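PDB 1VB5: translation initiation factor eIF-2B from Pyrococcus horikoshii, which probably catalyses the exchange of GDP for GTP on initiation factor 2, as a member of the eIF-2B alpha/beta/delta subunit family. Local coordinates for residues 56-68 with 221-235. Numbering follows the deposited sequence.
Sequences VKVNPSMASLYNL and YKFHPTLKSGDVMLM
Asn-67 grips segment 221-235 with one amide nitrogen: ND2 gives both hydrogens away, to Tyr-221 O at 2.6 Å and to Phe-223 O at 3.0 Å, both acceptors lying in its amide plane. Beside this clamp the packing is tight, with Ala-63 CB only 3.1 Å from Lys-222 O and Ser-64 CB meeting the edge of the Tyr-221 ring. Next to Asn-67 on the helix, Tyr-66 has CG anti to its own nitrogen (chi1 169°), which carries the ring over His-224, with His-224 CE1 3.5 Å from Tyr-66 CG and the planes inclined at 32°. Leu-227 CB covers the opposite imidazole face. With an alanine at Tyr-66 the imidazole face turned to the phenol ring, and Pro-225 CG, would probably lose their cover. Here the start of helix 63-71, in the helical N-terminal part, meets the loop following strand 214-217 of the Rossmann-like sheet. Before that helix, a type I turn, Asn-59 to Met-62, in which Asn-59 OD1 accepts from Ser-61 N as an Asx turn, presents Ser-61, whose OG donates to Met-233 O (2.6 Å) and accepts from Met-235 N. Toward solvent the fit slackens: Pro-60 CB merely brushes Met-233 SD at 4.0 Å, and waters bridge Pro-60 O to Met-233 N and Tyr-66 OH to Thr-226 OG1.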
loop_
_atom_site.group_PDB
_atom_site.type_symbol
_atom_site.label_atom_id
_atom_site.label_comp_id
_atom_site.label_asym_id
_atom_site.label_seq_id
_atom_site.Cartn_x
_atom_site.Cartn_y
_atom_site.Cartn_z
ATOM N N VAL B 56 12.243 8.020 -25.203
ATOM C CA VAL B 56 11.169 8.574 -24.393
ATOM C C VAL B 56 10.031 7.562 -24.234
ATOM O O VAL B 56 9.373 7.525 -23.193
ATOM C CB VAL B 56 10.626 9.882 -25.021
ATOM C CG1 VAL B 56 9.341 10.310 -24.334
ATOM C CG2 VAL B 56 11.672 10.987 -24.886
ATOM N N LYS B 57 9.808 6.739 -25.260
ATOM C CA LYS B 57 8.750 5.726 -25.224
ATOM C C LYS B 57 9.026 4.627 -24.202
ATOM O O LYS B 57 8.101 3.959 -23.738
ATOM C CB LYS B 57 8.563 5.079 -26.600
ATOM C CG LYS B 57 7.906 5.967 -27.638
ATOM C CD LYS B 57 7.759 5.219 -28.956
ATOM C CE LYS B 57 7.237 6.121 -30.066
ATOM N NZ LYS B 57 7.248 5.424 -31.390
ATOM N N VAL B 58 10.294 4.432 -23.857
ATOM C CA VAL B 58 10.656 3.408 -22.885
ATOM C C VAL B 58 9.823 3.586 -21.616
ATOM O O VAL B 58 9.297 2.618 -21.068
ATOM C CB VAL B 58 12.154 3.485 -22.534
ATOM C CG1 VAL B 58 12.489 2.503 -21.421
ATOM C CG2 VAL B 58 12.978 3.178 -23.769
ATOM N N ASN B 59 9.709 4.827 -21.153
ATOM C CA ASN B 59 8.919 5.134 -19.965
ATOM C C ASN B 59 8.557 6.612 -19.963
ATOM O O ASN B 59 9.318 7.450 -19.477
ATOM C CB ASN B 59 9.693 4.797 -18.690
ATOM C CG ASN B 59 8.824 4.897 -17.446
ATOM O OD1 ASN B 59 7.999 5.805 -17.325
ATOM N ND2 ASN B 59 9.011 3.972 -16.511
ATOM N N PRO B 60 7.383 6.953 -20.518
ATOM C CA PRO B 60 6.917 8.342 -20.580
ATOM C C PRO B 60 6.739 8.988 -19.203
ATOM O O PRO B 60 6.446 10.179 -19.113
ATOM C CB PRO B 60 5.597 8.231 -21.341
ATOM C CG PRO B 60 5.814 7.033 -22.223
ATOM C CD PRO B 60 6.485 6.066 -21.279
ATOM N N SER B 61 6.914 8.203 -18.139
ATOM C CA SER B 61 6.775 8.721 -16.776
ATOM C C SER B 61 8.094 9.271 -16.230
ATOM O O SER B 61 8.119 9.896 -15.171
ATOM C CB SER B 61 6.263 7.625 -15.827
ATOM O OG SER B 61 4.939 7.223 -16.146
ATOM N N MET B 62 9.188 9.032 -16.947
ATOM C CA MET B 62 10.495 9.505 -16.501
ATOM C C MET B 62 10.996 10.691 -17.314
ATOM O O MET B 62 11.324 10.565 -18.496
ATOM C CB MET B 62 11.514 8.366 -16.550
ATOM C CG MET B 62 11.287 7.308 -15.481
ATOM S SD MET B 62 12.571 6.050 -15.468
ATOM C CE MET B 62 11.983 4.961 -14.156
ATOM N N ALA B 63 11.054 11.843 -16.658
ATOM C CA ALA B 63 11.496 13.076 -17.294
ATOM C C ALA B 63 12.962 13.033 -17.710
ATOM O O ALA B 63 13.375 13.763 -18.603
ATOM C CB ALA B 63 11.261 14.252 -16.353
ATOM N N SER B 64 13.745 12.180 -17.060
ATOM C CA SER B 64 15.162 12.080 -17.374
ATOM C C SER B 64 15.356 11.654 -18.824
ATOM O O SER B 64 16.266 12.134 -19.502
ATOM C CB SER B 64 15.850 11.086 -16.437
ATOM O OG SER B 64 15.346 9.779 -16.628
ATOM N N LEU B 65 14.494 10.763 -19.304
ATOM C CA LEU B 65 14.593 10.298 -20.679
ATOM C C LEU B 65 14.256 11.420 -21.656
ATOM O O LEU B 65 14.918 11.581 -22.683
ATOM C CB LEU B 65 13.666 9.101 -20.899
ATOM C CG LEU B 65 13.992 7.893 -20.017
ATOM C CD1 LEU B 65 13.025 6.755 -20.318
ATOM C CD2 LEU B 65 15.428 7.453 -20.269
ATOM N N TYR B 66 13.225 12.194 -21.337
ATOM C CA TYR B 66 12.829 13.312 -22.185
ATOM C C TYR B 66 13.936 14.372 -22.228
ATOM O O TYR B 66 14.252 14.900 -23.293
ATOM C CB TYR B 66 11.541 13.951 -21.660
ATOM C CG TYR B 66 11.206 15.271 -22.322
ATOM C CD1 TYR B 66 10.351 15.330 -23.421
ATOM C CD2 TYR B 66 11.762 16.465 -21.853
ATOM C CE1 TYR B 66 10.054 16.550 -24.038
ATOM C CE2 TYR B 66 11.477 17.686 -22.464
ATOM C CZ TYR B 66 10.625 17.722 -23.549
ATOM O OH TYR B 66 10.339 18.934 -24.136
ATOM N N ASN B 67 14.510 14.698 -21.071
ATOM C CA ASN B 67 15.571 15.693 -21.030
ATOM C C ASN B 67 16.841 15.183 -21.712
ATOM O O ASN B 67 17.593 15.962 -22.289
ATOM C CB ASN B 67 15.868 16.119 -19.590
ATOM C CG ASN B 67 14.788 17.022 -19.024
ATOM O OD1 ASN B 67 14.267 17.889 -19.723
ATOM N ND2 ASN B 67 14.453 16.830 -17.751
ATOM N N LEU B 68 17.079 13.877 -21.644
ATOM C CA LEU B 68 18.246 13.299 -22.300
ATOM C C LEU B 68 18.083 13.521 -23.801
ATOM O O LEU B 68 19.015 13.954 -24.481
ATOM C CB LEU B 68 18.342 11.795 -22.014
ATOM C CG LEU B 68 19.217 10.971 -22.978
ATOM C CD1 LEU B 68 20.667 11.421 -22.897
ATOM C CD2 LEU B 68 19.101 9.495 -22.640
ATOM N N TYR B 221 17.569 17.327 -13.946
ATOM C CA TYR B 221 17.235 16.687 -15.213
ATOM C C TYR B 221 15.981 15.818 -15.084
ATOM O O TYR B 221 15.578 15.153 -16.036
ATOM C CB TYR B 221 18.431 15.880 -15.757
ATOM C CG TYR B 221 18.851 14.685 -14.931
ATOM C CD1 TYR B 221 18.126 13.492 -14.974
ATOM C CD2 TYR B 221 19.961 14.750 -14.093
ATOM C CE1 TYR B 221 18.495 12.396 -14.199
ATOM C CE2 TYR B 221 20.339 13.660 -13.311
ATOM C CZ TYR B 221 19.600 12.489 -13.369
ATOM O OH TYR B 221 19.955 11.414 -12.581
ATOM N N LYS B 222 15.361 15.840 -13.906
ATOM C CA LYS B 222 14.133 15.075 -13.687
ATOM C C LYS B 222 12.924 16.006 -13.711
ATOM O O LYS B 222 11.781 15.568 -13.568
ATOM C CB LYS B 222 14.200 14.309 -12.361
ATOM C CG LYS B 222 15.179 13.148 -12.409
ATOM C CD LYS B 222 15.293 12.426 -11.080
ATOM C CE LYS B 222 16.046 11.112 -11.246
ATOM N NZ LYS B 222 16.143 10.367 -9.963
ATOM N N PHE B 223 13.187 17.298 -13.889
ATOM C CA PHE B 223 12.124 18.296 -13.971
ATOM C C PHE B 223 11.688 18.373 -15.434
ATOM O O PHE B 223 12.519 18.601 -16.316
ATOM C CB PHE B 223 12.633 19.678 -13.531
ATOM C CG PHE B 223 12.781 19.839 -12.039
ATOM C CD1 PHE B 223 13.590 18.981 -11.305
ATOM C CD2 PHE B 223 12.128 20.875 -11.374
ATOM C CE1 PHE B 223 13.756 19.152 -9.925
ATOM C CE2 PHE B 223 12.285 21.057 -9.998
ATOM C CZ PHE B 223 13.105 20.190 -9.272
ATOM N N HIS B 224 10.401 18.162 -15.703
ATOM C CA HIS B 224 9.915 18.240 -17.077
ATOM C C HIS B 224 9.514 19.698 -17.293
ATOM O O HIS B 224 8.781 20.282 -16.487
ATOM C CB HIS B 224 8.719 17.315 -17.284
ATOM C CG HIS B 224 8.388 17.076 -18.723
ATOM N ND1 HIS B 224 8.576 15.856 -19.339
ATOM C CD2 HIS B 224 7.887 17.902 -19.669
ATOM C CE1 HIS B 224 8.203 15.941 -20.603
ATOM N NE2 HIS B 224 7.781 17.173 -20.829
ATOM N N PRO B 225 9.990 20.308 -18.387
ATOM C CA PRO B 225 9.691 21.710 -18.691
ATOM C C PRO B 225 8.316 22.098 -19.217
ATOM O O PRO B 225 7.942 23.266 -19.135
ATOM C CB PRO B 225 10.794 22.076 -19.678
ATOM C CG PRO B 225 10.943 20.810 -20.461
ATOM C CD PRO B 225 10.927 19.745 -19.377
ATOM N N THR B 226 7.555 21.147 -19.742
ATOM C CA THR B 226 6.255 21.495 -20.306
ATOM C C THR B 226 5.053 20.663 -19.870
ATOM O O THR B 226 3.918 21.123 -19.964
ATOM C CB THR B 226 6.317 21.424 -21.837
ATOM O OG1 THR B 226 6.593 20.075 -22.233
ATOM C CG2 THR B 226 7.423 22.327 -22.366
ATOM N N LEU B 227 5.295 19.442 -19.413
ATOM C CA LEU B 227 4.210 18.549 -19.020
ATOM C C LEU B 227 3.579 18.897 -17.668
ATOM O O LEU B 227 4.274 18.989 -16.656
ATOM C CB LEU B 227 4.728 17.107 -19.007
ATOM C CG LEU B 227 3.737 15.948 -18.949
ATOM C CD1 LEU B 227 2.802 15.979 -20.151
ATOM C CD2 LEU B 227 4.520 14.651 -18.927
ATOM N N LYS B 228 2.261 19.098 -17.670
ATOM C CA LYS B 228 1.511 19.417 -16.454
ATOM C C LYS B 228 0.967 18.123 -15.843
ATOM O O LYS B 228 0.792 17.129 -16.541
ATOM C CB LYS B 228 0.345 20.365 -16.770
ATOM C CG LYS B 228 0.744 21.802 -17.127
ATOM C CD LYS B 228 1.313 22.544 -15.913
ATOM C CE LYS B 228 1.425 24.054 -16.150
ATOM N NZ LYS B 228 1.947 24.792 -14.953
ATOM N N SER B 229 0.702 18.145 -14.540
ATOM C CA SER B 229 0.200 16.973 -13.827
ATOM C C SER B 229 -0.969 16.275 -14.514
ATOM O O SER B 229 -0.967 15.052 -14.672
ATOM C CB SER B 229 -0.209 17.369 -12.406
ATOM O OG SER B 229 -1.146 18.433 -12.426
ATOM N N GLY B 230 -1.965 17.052 -14.924
ATOM C CA GLY B 230 -3.131 16.479 -15.568
ATOM C C GLY B 230 -2.893 15.763 -16.888
ATOM O O GLY B 230 -3.764 15.025 -17.354
ATOM N N ASP B 231 -1.726 15.959 -17.494
ATOM C CA ASP B 231 -1.445 15.320 -18.775
ATOM C C ASP B 231 -0.418 14.195 -18.704
ATOM O O ASP B 231 -0.078 13.591 -19.721
ATOM C CB ASP B 231 -0.988 16.372 -19.788
ATOM C CG ASP B 231 -2.046 17.433 -20.042
ATOM O OD1 ASP B 231 -3.178 17.060 -20.419
ATOM O OD2 ASP B 231 -1.750 18.636 -19.863
ATOM N N VAL B 232 0.063 13.903 -17.502
ATOM C CA VAL B 232 1.059 12.854 -17.320
ATOM C C VAL B 232 0.562 11.460 -17.701
ATOM O O VAL B 232 -0.593 11.109 -17.448
ATOM C CB VAL B 232 1.550 12.813 -15.857
ATOM C CG1 VAL B 232 2.474 11.620 -15.644
ATOM C CG2 VAL B 232 2.271 14.106 -15.522
ATOM N N MET B 233 1.445 10.681 -18.321
ATOM C CA MET B 233 1.147 9.306 -18.721
ATOM C C MET B 233 1.760 8.385 -17.669
ATOM O O MET B 233 2.973 8.417 -17.447
ATOM C CB MET B 233 1.782 8.982 -20.078
ATOM C CG MET B 233 1.134 9.639 -21.286
ATOM S SD MET B 233 2.098 9.345 -22.807
ATOM C CE MET B 233 1.603 7.654 -23.233
ATOM N N LEU B 234 0.932 7.571 -17.020
ATOM C CA LEU B 234 1.421 6.643 -16.001
ATOM C C LEU B 234 1.547 5.250 -16.615
ATOM O O LEU B 234 0.544 4.601 -16.927
ATOM C CB LEU B 234 0.462 6.617 -14.809
ATOM C CG LEU B 234 0.200 7.980 -14.154
ATOM C CD1 LEU B 234 -0.839 7.832 -13.052
ATOM C CD2 LEU B 234 1.501 8.547 -13.601
ATOM N N MET B 235 2.790 4.804 -16.787
ATOM C CA MET B 235 3.086 3.507 -17.391
ATOM C C MET B 235 2.531 2.320 -16.603
ATOM O O MET B 235 2.461 2.345 -15.372
ATOM C CB MET B 235 4.604 3.358 -17.575
ATOM C CG MET B 235 5.026 2.142 -18.391
ATOM S SD MET B 235 6.800 2.117 -18.778
ATOM C CE MET B 235 7.455 1.141 -17.413
HETATM O O HOH W 1 3.809 11.382 -19.324
HETATM O O HOH W 2 7.630 19.482 -24.988
#